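Local coordinates for protein aldo-keto reductase 2E (Bombyx mori, PDB 3WCZ) that reduces carbonyl compounds with NADPH, acting strongly on 3-dehydroecdysone and possibly taking part in the control of molting in the silkworm, at residues Gln39-Tyr42 with Trp43-Ala47; Arg247-Asp251 with Arg252-Pro256; Asn269-Leu272 with Phe273-Gln276; Phe275-Phe279 with Glu280-Ala284. One frame throughout, in Å; residues are numbered along the deposited sequence.

Contact 1: Gln39-Tyr42 with Trp43-Ala47; sequences QAVY and WAIEA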
loop_
_atom_site.group_PDB
_atom_site.type_symbol
_atom_site.label_atom_id
_atom_site.label_comp_id
_atom_site.label_asym_id
_atom_site.label_seq_id
_atom_site.Cartn_x
_atom_site.Cartn_y
_atom_site.Cartn_z
ATOM N N GLN A 39 -7.161 -3.153 16.909
ATOM C CA GLN A 39 -6.187 -2.701 17.893
ATOM C C GLN A 39 -4.959 -2.082 17.228
ATOM O O GLN A 39 -4.438 -1.072 17.707
ATOM C CB GLN A 39 -5.785 -3.884 18.782
ATOM C CG GLN A 39 -4.886 -3.495 19.960
ATOM C CD GLN A 39 -5.587 -2.537 20.908
ATOM O OE1 GLN A 39 -6.649 -2.861 21.448
ATOM N NE2 GLN A 39 -5.039 -1.339 21.078
ATOM N N ALA A 40 -4.495 -2.684 16.131
ATOM C CA ALA A 40 -3.322 -2.166 15.423
ATOM C C ALA A 40 -3.584 -0.769 14.864
ATOM O O ALA A 40 -2.732 0.103 14.935
ATOM C CB ALA A 40 -2.947 -3.092 14.303
ATOM N N VAL A 41 -4.759 -0.575 14.271
ATOM C CA VAL A 41 -5.132 0.746 13.757
ATOM C C VAL A 41 -5.127 1.783 14.869
ATOM O O VAL A 41 -4.580 2.890 14.714
ATOM C CB VAL A 41 -6.491 0.690 13.036
ATOM C CG1 VAL A 41 -7.064 2.089 12.787
ATOM C CG2 VAL A 41 -6.317 -0.047 11.724
ATOM N N TYR A 42 -5.724 1.431 16.000
ATOM C CA TYR A 42 -5.712 2.331 17.146
ATOM C C TYR A 42 -4.298 2.659 17.622
ATOM O O TYR A 42 -3.936 3.811 17.798
ATOM C CB TYR A 42 -6.540 1.747 18.289
ATOM C CG TYR A 42 -6.723 2.725 19.418
ATOM C CD1 TYR A 42 -7.806 3.588 19.430
ATOM C CD2 TYR A 42 -5.777 2.829 20.437
ATOM C CE1 TYR A 42 -7.972 4.520 20.437
ATOM C CE2 TYR A 42 -5.934 3.752 21.448
ATOM C CZ TYR A 42 -7.045 4.581 21.447
ATOM O OH TYR A 42 -7.226 5.510 22.451
ATOM N N TRP A 43 -3.487 1.623 17.824
ATOM C CA TRP A 43 -2.125 1.829 18.265
ATOM C C TRP A 43 -1.312 2.685 17.275
ATOM O O TRP A 43 -0.481 3.509 17.660
ATOM C CB TRP A 43 -1.428 0.489 18.448
ATOM C CG TRP A 43 -1.680 -0.179 19.751
ATOM C CD1 TRP A 43 -2.043 0.418 20.922
ATOM C CD2 TRP A 43 -1.527 -1.580 20.028
ATOM N NE1 TRP A 43 -2.114 -0.529 21.927
ATOM C CE2 TRP A 43 -1.812 -1.758 21.405
ATOM C CE3 TRP A 43 -1.195 -2.695 19.256
ATOM C CZ2 TRP A 43 -1.778 -3.009 22.017
ATOM C CZ3 TRP A 43 -1.150 -3.944 19.876
ATOM C CH2 TRP A 43 -1.443 -4.085 21.238
ATOM N N ALA A 44 -1.524 2.444 15.980
ATOM C CA ALA A 44 -0.809 3.197 14.954
ATOM C C ALA A 44 -1.153 4.668 15.059
ATOM O O ALA A 44 -0.276 5.522 15.086
ATOM C CB ALA A 44 -1.122 2.658 13.573
ATOM N N ILE A 45 -2.440 4.982 15.121
ATOM C CA ILE A 45 -2.828 6.380 15.254
ATOM C C ILE A 45 -2.264 6.995 16.537
ATOM O O ILE A 45 -1.773 8.114 16.523
ATOM C CB ILE A 45 -4.361 6.519 15.171
ATOM C CG1 ILE A 45 -4.850 6.079 13.778
ATOM C CG2 ILE A 45 -4.805 7.947 15.487
ATOM C CD1 ILE A 45 -6.356 5.922 13.659
ATOM N N GLU A 46 -2.295 6.240 17.620
ATOM C CA GLU A 46 -1.761 6.702 18.886
ATOM C C GLU A 46 -0.265 7.005 18.751
ATOM O O GLU A 46 0.245 7.966 19.352
ATOM C CB GLU A 46 -2.021 5.649 19.971
ATOM C CG GLU A 46 -1.518 6.073 21.344
ATOM C CD GLU A 46 -1.482 4.962 22.382
ATOM O OE1 GLU A 46 -1.438 3.772 22.013
ATOM O OE2 GLU A 46 -1.480 5.308 23.592
ATOM N N ALA A 47 0.445 6.192 17.978
ATOM C CA ALA A 47 1.884 6.356 17.740
ATOM C C ALA A 47 2.221 7.399 16.694
ATOM O O ALA A 47 3.397 7.619 16.386
ATOM C CB ALA A 47 2.503 5.021 17.343
#
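Gln39 and Trp43, one turn apart on the same helix, meet because their torsions converge: in Gln39 CG is anti to the backbone N (chi1 -173°) and the chain then bends at chi2, while in Trp43 CG lies beside its own backbone N (chi1 -83°), bringing the indole against the Gln39 side chain. The methylene CG of Gln39 settles 3.5 Å from the centroid of the six-membered ring of Trp43, almost exactly above it, in a CH-pi contact. Farther along, the amide of Gln39 reaches over the same face toward the five-membered ring, its plane turned 52° from that of the indole. NE2 of Gln39 comes within 3.2 Å of NE1 of Trp43, but both are donors, so the amide rests on the ring system without bonding to its N-H. Without the indole, as with a serine at this position, the CG and amide of Gln39 are likely to lose the surface that limits their turning. The backbone here is regular alpha helix: Trp43 N donates to Gln39 O at 2.9 Å, and Ala44 N to Ala40 O at 2.8 Å. On another side, Val41 CG1 and Ile45 CD1 lie alongside each other at 4.0 Å. Tyr42 bonds through its hydroxyl to Asn74. Helix 35-46 is the crossover between parallel strands 21-22 and 51-53 of the barrel; Val41 and Ala44 pack on Leu21, Ala40 and Ala44 on Ile266 of helix 263-270, and Val41 and Ile45 on helix 61-73.

Contact 2: Arg247-Asp251 with Arg252-Pro256; sequences RYLID and RGLIP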
loop_
_atom_site.group_PDB
_atom_site.type_symbol
_atom_site.label_atom_id
_atom_site.label_comp_id
_atom_site.label_asym_id
_atom_site.label_seq_id
_atom_site.Cartn_x
_atom_site.Cartn_y
_atom_site.Cartn_z
ATOM N N ARG A 247 13.331 2.795 5.607
ATOM C CA ARG A 247 13.990 4.038 5.225
ATOM C C ARG A 247 14.529 3.927 3.797
ATOM O O ARG A 247 14.502 4.909 3.041
ATOM C CB ARG A 247 15.116 4.383 6.202
ATOM C CG ARG A 247 15.843 5.711 5.863
ATOM C CD ARG A 247 14.996 6.954 6.077
ATOM N NE ARG A 247 15.340 7.965 5.085
ATOM C CZ ARG A 247 14.834 9.197 5.057
ATOM N NH1 ARG A 247 14.023 9.620 6.002
ATOM N NH2 ARG A 247 15.181 10.030 4.079
ATOM N N TYR A 248 15.008 2.754 3.408
ATOM C CA TYR A 248 15.449 2.515 2.025
ATOM C C TYR A 248 14.335 2.919 1.055
ATOM O O TYR A 248 14.564 3.611 0.050
ATOM C CB TYR A 248 15.842 1.034 1.878
ATOM C CG TYR A 248 15.787 0.467 0.475
ATOM C CD1 TYR A 248 16.746 0.774 -0.472
ATOM C CD2 TYR A 248 14.753 -0.385 0.106
ATOM C CE1 TYR A 248 16.667 0.278 -1.761
ATOM C CE2 TYR A 248 14.680 -0.890 -1.165
ATOM C CZ TYR A 248 15.619 -0.550 -2.093
ATOM O OH TYR A 248 15.550 -1.064 -3.370
ATOM N N LEU A 249 13.105 2.493 1.353
ATOM C CA LEU A 249 12.001 2.827 0.480
ATOM C C LEU A 249 11.707 4.333 0.479
ATOM O O LEU A 249 11.487 4.937 -0.596
ATOM C CB LEU A 249 10.763 2.008 0.878
ATOM C CG LEU A 249 10.967 0.490 0.746
ATOM C CD1 LEU A 249 9.865 -0.268 1.436
ATOM C CD2 LEU A 249 11.106 0.077 -0.700
ATOM N N ILE A 250 11.718 4.943 1.660
ATOM C CA ILE A 250 11.558 6.391 1.784
ATOM C C ILE A 250 12.607 7.120 0.919
ATOM O O ILE A 250 12.303 8.114 0.244
ATOM C CB ILE A 250 11.658 6.845 3.267
ATOM C CG1 ILE A 250 10.522 6.288 4.140
ATOM C CG2 ILE A 250 11.732 8.367 3.362
ATOM C CD1 ILE A 250 9.200 6.922 3.862
ATOM N N ASP A 251 13.872 6.705 0.989
ATOM C CA ASP A 251 14.924 7.359 0.221
ATOM C C ASP A 251 14.829 7.159 -1.280
ATOM O O ASP A 251 15.426 7.919 -2.058
ATOM C CB ASP A 251 16.304 6.914 0.738
ATOM C CG ASP A 251 16.740 7.686 1.968
ATOM O OD1 ASP A 251 16.620 8.919 1.952
ATOM O OD2 ASP A 251 17.129 7.041 2.972
ATOM N N ARG A 252 14.035 6.176 -1.699
ATOM C CA ARG A 252 13.676 6.017 -3.101
ATOM C C ARG A 252 12.423 6.822 -3.465
ATOM O O ARG A 252 11.935 6.710 -4.591
ATOM C CB ARG A 252 13.526 4.547 -3.464
ATOM C CG ARG A 252 14.876 3.832 -3.522
ATOM C CD ARG A 252 14.722 2.407 -3.980
ATOM N NE ARG A 252 14.099 2.348 -5.291
ATOM C CZ ARG A 252 13.485 1.291 -5.780
ATOM N NH1 ARG A 252 13.435 0.175 -5.098
ATOM N NH2 ARG A 252 12.883 1.360 -6.951
ATOM N N GLY A 253 11.906 7.614 -2.529
ATOM C CA GLY A 253 10.750 8.468 -2.759
ATOM C C GLY A 253 9.422 7.754 -2.673
ATOM O O GLY A 253 8.434 8.239 -3.230
ATOM N N LEU A 254 9.380 6.614 -2.004
ATOM C CA LEU A 254 8.208 5.741 -1.941
ATOM C C LEU A 254 7.498 5.895 -0.604
ATOM O O LEU A 254 8.063 6.413 0.373
ATOM C CB LEU A 254 8.642 4.287 -2.132
ATOM C CG LEU A 254 9.627 4.053 -3.277
ATOM C CD1 LEU A 254 10.013 2.587 -3.366
ATOM C CD2 LEU A 254 9.065 4.544 -4.587
ATOM N N ILE A 255 6.243 5.443 -0.582
ATOM C CA ILE A 255 5.387 5.436 0.588
ATOM C C ILE A 255 5.264 3.984 1.045
ATOM O O ILE A 255 4.467 3.232 0.489
ATOM C CB ILE A 255 4.004 6.010 0.236
ATOM C CG1 ILE A 255 4.144 7.470 -0.217
ATOM C CG2 ILE A 255 3.042 5.854 1.399
ATOM C CD1 ILE A 255 2.912 7.977 -1.018
ATOM N N PRO A 256 6.089 3.552 2.017
ATOM C CA PRO A 256 5.995 2.160 2.453
ATOM C C PRO A 256 4.744 1.895 3.284
ATOM O O PRO A 256 4.204 2.803 3.934
ATOM C CB PRO A 256 7.256 1.986 3.307
ATOM C CG PRO A 256 7.516 3.355 3.834
ATOM C CD PRO A 256 7.163 4.285 2.725
#
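Arg252 runs alongside the phenol of Tyr248, with the ring and guanidinium planes 55° apart. Arg252 CD passes 3.6 Å from Tyr248 CZ, and the bend at chi3 then brings NH1 to within 3.0 Å of Tyr248 OH, which accepts its hydrogen bond from a position tilted 28° out of the guanidinium plane. Two leucines meet at a slant, Leu249 CD2 touching Leu254 CD1 at 3.8 Å, whereas Leu249 passes Pro256 antiparallel to it. Ile250 stands at about a right angle to the proline, its CD1 pressed 3.5 Å from Pro256 CD. A Schellman motif makes the turn that folds these groups together: Leu254 N donates to Leu249 O at 3.0 Å and Gly253 N to Ile250 O at 2.8 Å, with Gly253 at a positive phi of 81°. Arg247 grips Asp251 side-on through NE and NH2, approaching from above the carboxylate plane. Both Tyr248 OH and Arg252 NH1 have second partners, Asn286 of helix 279-286 and the carbonyl of Thr188. Past the turn, strand 255-256 bonds to Val203 and Ala205 of strand 202-206 and, through Pro256, to Ala20, just before strand 21-22.

Contact 3: Asn269-Leu272 with Phe273-Gln276; sequences NIDL and FDFQ. With NAP (NADP nicotinamide-adenine-dinucleotide phosphate), chain B.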
loop_
_atom_site.group_PDB
_atom_site.type_symbol
_atom_site.label_atom_id
_atom_site.label_comp_id
_atom_site.label_asym_id
_atom_site.label_seq_id
_atom_site.Cartn_x
_atom_site.Cartn_y
_atom_site.Cartn_z
ATOM N N ASN A 269 8.088 1.407 13.220
ATOM C CA ASN A 269 7.979 1.430 11.768
ATOM C C ASN A 269 7.681 2.825 11.194
ATOM O O ASN A 269 7.804 3.027 9.991
ATOM C CB ASN A 269 6.923 0.423 11.300
ATOM C CG ASN A 269 7.367 -1.012 11.422
ATOM O OD1 ASN A 269 8.557 -1.295 11.626
ATOM N ND2 ASN A 269 6.428 -1.928 11.338
ATOM N N ILE A 270 7.358 3.793 12.049
ATOM C CA ILE A 270 7.181 5.175 11.583
ATOM C C ILE A 270 8.348 6.070 12.031
ATOM O O ILE A 270 8.426 7.219 11.618
ATOM C CB ILE A 270 5.791 5.723 12.026
ATOM C CG1 ILE A 270 5.423 6.985 11.250
ATOM C CG2 ILE A 270 5.754 5.938 13.519
ATOM C CD1 ILE A 270 3.938 7.255 11.288
ATOM N N ASP A 271 9.277 5.517 12.818
ATOM C CA ASP A 271 10.394 6.315 13.341
ATOM C C ASP A 271 11.560 6.328 12.339
ATOM O O ASP A 271 12.620 5.764 12.603
ATOM C CB ASP A 271 10.815 5.786 14.719
ATOM C CG ASP A 271 11.767 6.710 15.455
ATOM O OD1 ASP A 271 11.992 7.853 15.006
ATOM O OD2 ASP A 271 12.289 6.261 16.501
ATOM N N LEU A 272 11.351 6.988 11.207
ATOM C CA LEU A 272 12.243 6.907 10.050
ATOM C C LEU A 272 12.819 8.237 9.628
ATOM O O LEU A 272 13.444 8.311 8.581
ATOM C CB LEU A 272 11.448 6.312 8.850
ATOM C CG LEU A 272 10.645 5.040 9.080
ATOM C CD1 LEU A 272 9.895 4.694 7.800
ATOM C CD2 LEU A 272 11.511 3.885 9.497
ATOM N N PHE A 273 12.594 9.288 10.422
ATOM C CA PHE A 273 12.830 10.652 9.940
ATOM C C PHE A 273 13.917 11.396 10.693
ATOM O O PHE A 273 14.058 12.605 10.535
ATOM C CB PHE A 273 11.489 11.396 9.854
ATOM C CG PHE A 273 10.515 10.641 9.014
ATOM C CD1 PHE A 273 10.673 10.612 7.637
ATOM C CD2 PHE A 273 9.529 9.846 9.589
ATOM C CE1 PHE A 273 9.862 9.844 6.864
ATOM C CE2 PHE A 273 8.696 9.066 8.791
ATOM C CZ PHE A 273 8.873 9.078 7.437
ATOM N N ASP A 274 14.728 10.642 11.421
ATOM C CA ASP A 274 15.888 11.196 12.092
ATOM C C ASP A 274 17.195 10.629 11.509
ATOM O O ASP A 274 18.270 10.819 12.088
ATOM C CB ASP A 274 15.772 10.961 13.610
ATOM C CG ASP A 274 15.760 9.501 13.999
ATOM O OD1 ASP A 274 15.525 8.640 13.130
ATOM O OD2 ASP A 274 15.945 9.193 15.214
ATOM N N PHE A 275 17.118 9.987 10.349
ATOM C CA PHE A 275 18.288 9.489 9.636
ATOM C C PHE A 275 17.928 9.290 8.195
ATOM O O PHE A 275 16.749 9.333 7.837
ATOM C CB PHE A 275 18.825 8.169 10.239
ATOM C CG PHE A 275 18.075 6.927 9.828
ATOM C CD1 PHE A 275 16.768 6.687 10.264
ATOM C CD2 PHE A 275 18.684 5.975 9.030
ATOM C CE1 PHE A 275 16.105 5.514 9.900
ATOM C CE2 PHE A 275 18.046 4.817 8.710
ATOM C CZ PHE A 275 16.756 4.587 9.140
ATOM N N GLN A 276 18.918 9.031 7.369
ATOM C CA GLN A 276 18.697 8.675 5.989
ATOM C C GLN A 276 19.844 7.843 5.489
ATOM O O GLN A 276 20.953 7.868 6.049
ATOM C CB GLN A 276 18.580 9.914 5.090
ATOM C CG GLN A 276 19.922 10.633 4.894
ATOM C CD GLN A 276 19.746 12.073 4.503
ATOM O OE1 GLN A 276 19.658 12.946 5.373
ATOM N NE2 GLN A 276 19.651 12.331 3.209
HETATM P PA NAP B . 4.938 -6.585 5.417
HETATM O O1A NAP B . 4.594 -5.280 6.005
HETATM O O2A NAP B . 5.775 -6.734 4.243
HETATM O O5B NAP B . 5.428 -7.623 6.474
HETATM C C5B NAP B . 4.728 -7.835 7.663
HETATM C C4B NAP B . 5.406 -8.805 8.618
HETATM O O4B NAP B . 6.583 -8.187 9.174
HETATM C C3B NAP B . 4.590 -9.292 9.754
HETATM O O3B NAP B . 4.930 -10.642 9.958
HETATM C C2B NAP B . 5.016 -8.443 10.853
HETATM O O2B NAP B . 4.821 -9.006 12.135
HETATM C C1B NAP B . 6.480 -8.221 10.577
HETATM N N9A NAP B . 7.056 -6.980 11.051
HETATM C C8A NAP B . 6.467 -5.768 10.994
HETATM N N7A NAP B . 7.287 -4.817 11.393
HETATM C C5A NAP B . 8.469 -5.416 11.741
HETATM C C6A NAP B . 9.687 -4.933 12.227
HETATM N N6A NAP B . 9.942 -3.588 12.514
HETATM N N1A NAP B . 10.648 -5.846 12.456
HETATM C C2A NAP B . 10.446 -7.139 12.208
HETATM N N3A NAP B . 9.294 -7.639 11.729
HETATM C C4A NAP B . 8.306 -6.765 11.483
HETATM O O3 NAP B . 3.518 -7.301 5.106
HETATM P PN NAP B . 2.432 -7.376 3.943
HETATM O O1N NAP B . 1.137 -7.546 4.648
HETATM O O2N NAP B . 2.874 -8.412 2.970
HETATM O O5D NAP B . 2.471 -5.985 3.175
HETATM C C5D NAP B . 2.166 -4.799 3.827
HETATM C C4D NAP B . 0.829 -4.154 3.439
HETATM O O4D NAP B . 0.819 -3.766 2.078
HETATM C C3D NAP B . -0.360 -5.053 3.553
HETATM O O3D NAP B . -0.726 -5.312 4.893
HETATM C C2D NAP B . -1.341 -4.341 2.762
HETATM O O2D NAP B . -1.818 -3.219 3.449
HETATM C C1D NAP B . -0.508 -3.935 1.566
HETATM N N1N NAP B . -0.449 -4.839 0.411
HETATM C C2N NAP B . -1.091 -4.521 -0.728
HETATM C C3N NAP B . -1.022 -5.358 -1.813
HETATM C C7N NAP B . -1.715 -4.912 -3.044
HETATM O O7N NAP B . -1.982 -3.706 -3.269
HETATM N N7N NAP B . -1.918 -5.855 -3.987
HETATM C C4N NAP B . -0.349 -6.593 -1.741
HETATM C C5N NAP B . 0.332 -6.911 -0.558
HETATM C C6N NAP B . 0.252 -6.001 0.489
HETATM P P2B NAP B . 3.998 -8.259 13.289
HETATM O O1X NAP B . 3.990 -9.287 14.437
HETATM O O2X NAP B . 4.749 -7.060 13.676
HETATM O O3X NAP B . 2.620 -7.976 12.744
HETATM O O HOH W 1 11.563 9.711 13.077
#
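Two like-charged carboxylates, of Asp271 and Asp274, approach each other with their OD1 atoms 4.1 Å apart, and no direct hydrogen bond joins the two halves of this turn. A water spans them instead: it donates to Asp271 OD1 at 2.7 Å and accepts from the backbone N of Phe273 at 2.9 Å. The chain leaves helix 263-270 through an inverse gamma turn centred on Asp271, closed by a weak bond from Leu272 N to Ile270 O. Phe273, its CG beside the backbone N (chi1 -55°), folds its ring back so that Leu272 CB sits over one face, 4.0 Å from the centroid, in a CH-pi contact; CE2 of the same ring lies 3.4 Å from Ile270 O. Cutting the ring back to the methyl group of an alanine is likely to open a gap beside Leu272 CB and Ile270 O and to remove the surface that meets Pro6. At the helical end, Asn269 reads the adenine of NADP with both ends of its amide: OD1 accepts from N6A at 2.8 Å, and ND2 donates to N7A at 3.0 Å, nearly straight at 172°. This two-point pairing with the Hoogsteen edge matches the donor and acceptor pattern of adenine, while Lys239, salt-bridged to Asp274 and bonded to the Asp271 carbonyl, would be expected to offset the repulsion between the two acids.

Contact 4: Phe275-Phe279 with Glu280-Ala284; sequences FQLTF and EEVAA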
loop_
_atom_site.group_PDB
_atom_site.type_symbol
_atom_site.label_atom_id
_atom_site.label_comp_id
_atom_site.label_asym_id
_atom_site.label_seq_id
_atom_site.Cartn_x
_atom_site.Cartn_y
_atom_site.Cartn_z
ATOM N N PHE A 275 17.118 9.987 10.349
ATOM C CA PHE A 275 18.288 9.489 9.636
ATOM C C PHE A 275 17.928 9.290 8.195
ATOM O O PHE A 275 16.749 9.333 7.837
ATOM C CB PHE A 275 18.825 8.169 10.239
ATOM C CG PHE A 275 18.075 6.927 9.828
ATOM C CD1 PHE A 275 16.768 6.687 10.264
ATOM C CD2 PHE A 275 18.684 5.975 9.030
ATOM C CE1 PHE A 275 16.105 5.514 9.900
ATOM C CE2 PHE A 275 18.046 4.817 8.710
ATOM C CZ PHE A 275 16.756 4.587 9.140
ATOM N N GLN A 276 18.918 9.031 7.369
ATOM C CA GLN A 276 18.697 8.675 5.989
ATOM C C GLN A 276 19.844 7.843 5.489
ATOM O O GLN A 276 20.953 7.868 6.049
ATOM C CB GLN A 276 18.580 9.914 5.090
ATOM C CG GLN A 276 19.922 10.633 4.894
ATOM C CD GLN A 276 19.746 12.073 4.503
ATOM O OE1 GLN A 276 19.658 12.946 5.373
ATOM N NE2 GLN A 276 19.651 12.331 3.209
ATOM N N LEU A 277 19.593 7.034 4.478
ATOM C CA LEU A 277 20.643 6.240 3.850
ATOM C C LEU A 277 21.411 7.038 2.808
ATOM O O LEU A 277 20.882 7.977 2.194
ATOM C CB LEU A 277 20.047 5.006 3.205
ATOM C CG LEU A 277 19.259 4.071 4.119
ATOM C CD1 LEU A 277 18.870 2.801 3.407
ATOM C CD2 LEU A 277 20.028 3.699 5.358
ATOM N N THR A 278 22.654 6.664 2.577
ATOM C CA THR A 278 23.431 7.324 1.544
ATOM C C THR A 278 23.112 6.710 0.188
ATOM O O THR A 278 22.519 5.616 0.096
ATOM C CB THR A 278 24.910 7.154 1.762
ATOM O OG1 THR A 278 25.227 5.772 1.649
ATOM C CG2 THR A 278 25.336 7.657 3.112
ATOM N N PHE A 279 23.530 7.371 -0.888
ATOM C CA PHE A 279 23.282 6.808 -2.204
ATOM C C PHE A 279 23.969 5.446 -2.372
ATOM O O PHE A 279 23.417 4.544 -2.993
ATOM C CB PHE A 279 23.659 7.814 -3.323
ATOM C CG PHE A 279 25.129 8.039 -3.499
ATOM C CD1 PHE A 279 25.858 7.253 -4.392
ATOM C CD2 PHE A 279 25.785 9.082 -2.838
ATOM C CE1 PHE A 279 27.217 7.474 -4.583
ATOM C CE2 PHE A 279 27.143 9.297 -3.021
ATOM C CZ PHE A 279 27.859 8.499 -3.889
ATOM N N GLU A 280 25.149 5.272 -1.785
ATOM C CA GLU A 280 25.840 3.999 -1.907
ATOM C C GLU A 280 25.090 2.883 -1.148
ATOM O O GLU A 280 25.069 1.730 -1.570
ATOM C CB GLU A 280 27.269 4.109 -1.412
ATOM C CG GLU A 280 28.219 4.808 -2.385
ATOM C CD GLU A 280 28.426 4.013 -3.678
ATOM O OE1 GLU A 280 28.405 2.755 -3.621
ATOM O OE2 GLU A 280 28.613 4.644 -4.744
ATOM N N GLU A 281 24.440 3.242 -0.048
ATOM C CA GLU A 281 23.689 2.275 0.757
ATOM C C GLU A 281 22.408 1.869 0.048
ATOM O O GLU A 281 22.064 0.692 0.016
ATOM C CB GLU A 281 23.414 2.831 2.150
ATOM C CG GLU A 281 24.703 2.945 2.961
ATOM C CD GLU A 281 24.591 3.850 4.155
ATOM O OE1 GLU A 281 23.612 4.584 4.341
ATOM O OE2 GLU A 281 25.555 3.798 4.959
ATOM N N VAL A 282 21.723 2.831 -0.552
ATOM C CA VAL A 282 20.555 2.511 -1.366
ATOM C C VAL A 282 20.976 1.604 -2.516
ATOM O O VAL A 282 20.298 0.625 -2.823
ATOM C CB VAL A 282 19.874 3.791 -1.870
ATOM C CG1 VAL A 282 18.761 3.479 -2.885
ATOM C CG2 VAL A 282 19.280 4.544 -0.715
ATOM N N ALA A 283 22.082 1.922 -3.175
ATOM C CA ALA A 283 22.577 1.076 -4.257
ATOM C C ALA A 283 22.901 -0.339 -3.771
ATOM O O ALA A 283 22.623 -1.328 -4.461
ATOM C CB ALA A 283 23.791 1.702 -4.900
ATOM N N ALA A 284 23.469 -0.461 -2.572
ATOM C CA ALA A 284 23.806 -1.776 -2.046
ATOM C C ALA A 284 22.540 -2.594 -1.828
ATOM O O ALA A 284 22.507 -3.795 -2.108
ATOM C CB ALA A 284 24.598 -1.649 -0.731
#
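The Glu280 chain follows the ring of Phe279, with the carboxylate and ring planes 70° apart; OE2 of Glu280 comes obliquely to the ring, 3.2 Å from Phe279 CE1, and the methylene CG of Glu280 packs 3.6 Å from that same carbon. The other flat group, the Glu281 carboxylate, turns back toward the start of the helix, where Thr278 N donates to its OE1 at 2.9 Å in a nearly straight bond that arrives from above the carboxylate plane, 43° out of it. In the reciprocal bond, OG1 of Thr278, placed between backbone N and carbonyl carbon (chi1 64°), accepts from Glu281 N at 3.1 Å. The two bonds are a capping box, with Thr278 as the N-cap of helix 279-286. Just before the cap, Leu277 CB meets Val282 CG2 at 4.0 Å, the pairing of a hydrophobic staple across the first turn. The helical bonds then set in, Val282 N to Thr278 O at 3.0 Å and Ala283 N to Phe279 O at 2.9 Å. Both oxygens of Glu281 have further partners on helix 228-237: OE1 is bonded to the hydroxyl of Tyr237, and OE2 forms a salt bridge with Lys236.

Overall arrangement
All four contacts belong to one TIM barrel and come in order along the chain, the last two overlapping at Phe275 and Gln276. Contact 1 lies early, on the crossover helix after the first barrel strand; contacts 2, 3 and 4 come late in the sequence, between residues 247 and 284. Contacts 2 and 3 have centres about 10 Å apart and contacts 2 and 4 about 11 Å, joined by probable hydrogen bonds from Arg247 NH1 to Leu272 O and from Leu277 N to Asp251 OD2. Contact 1, its centre about 18 Å from that of contact 3, touches it through Ala47 and Ile270. The cofactor-binding helix 263-270 is thus packed between helix 35-46 and helix 241-251.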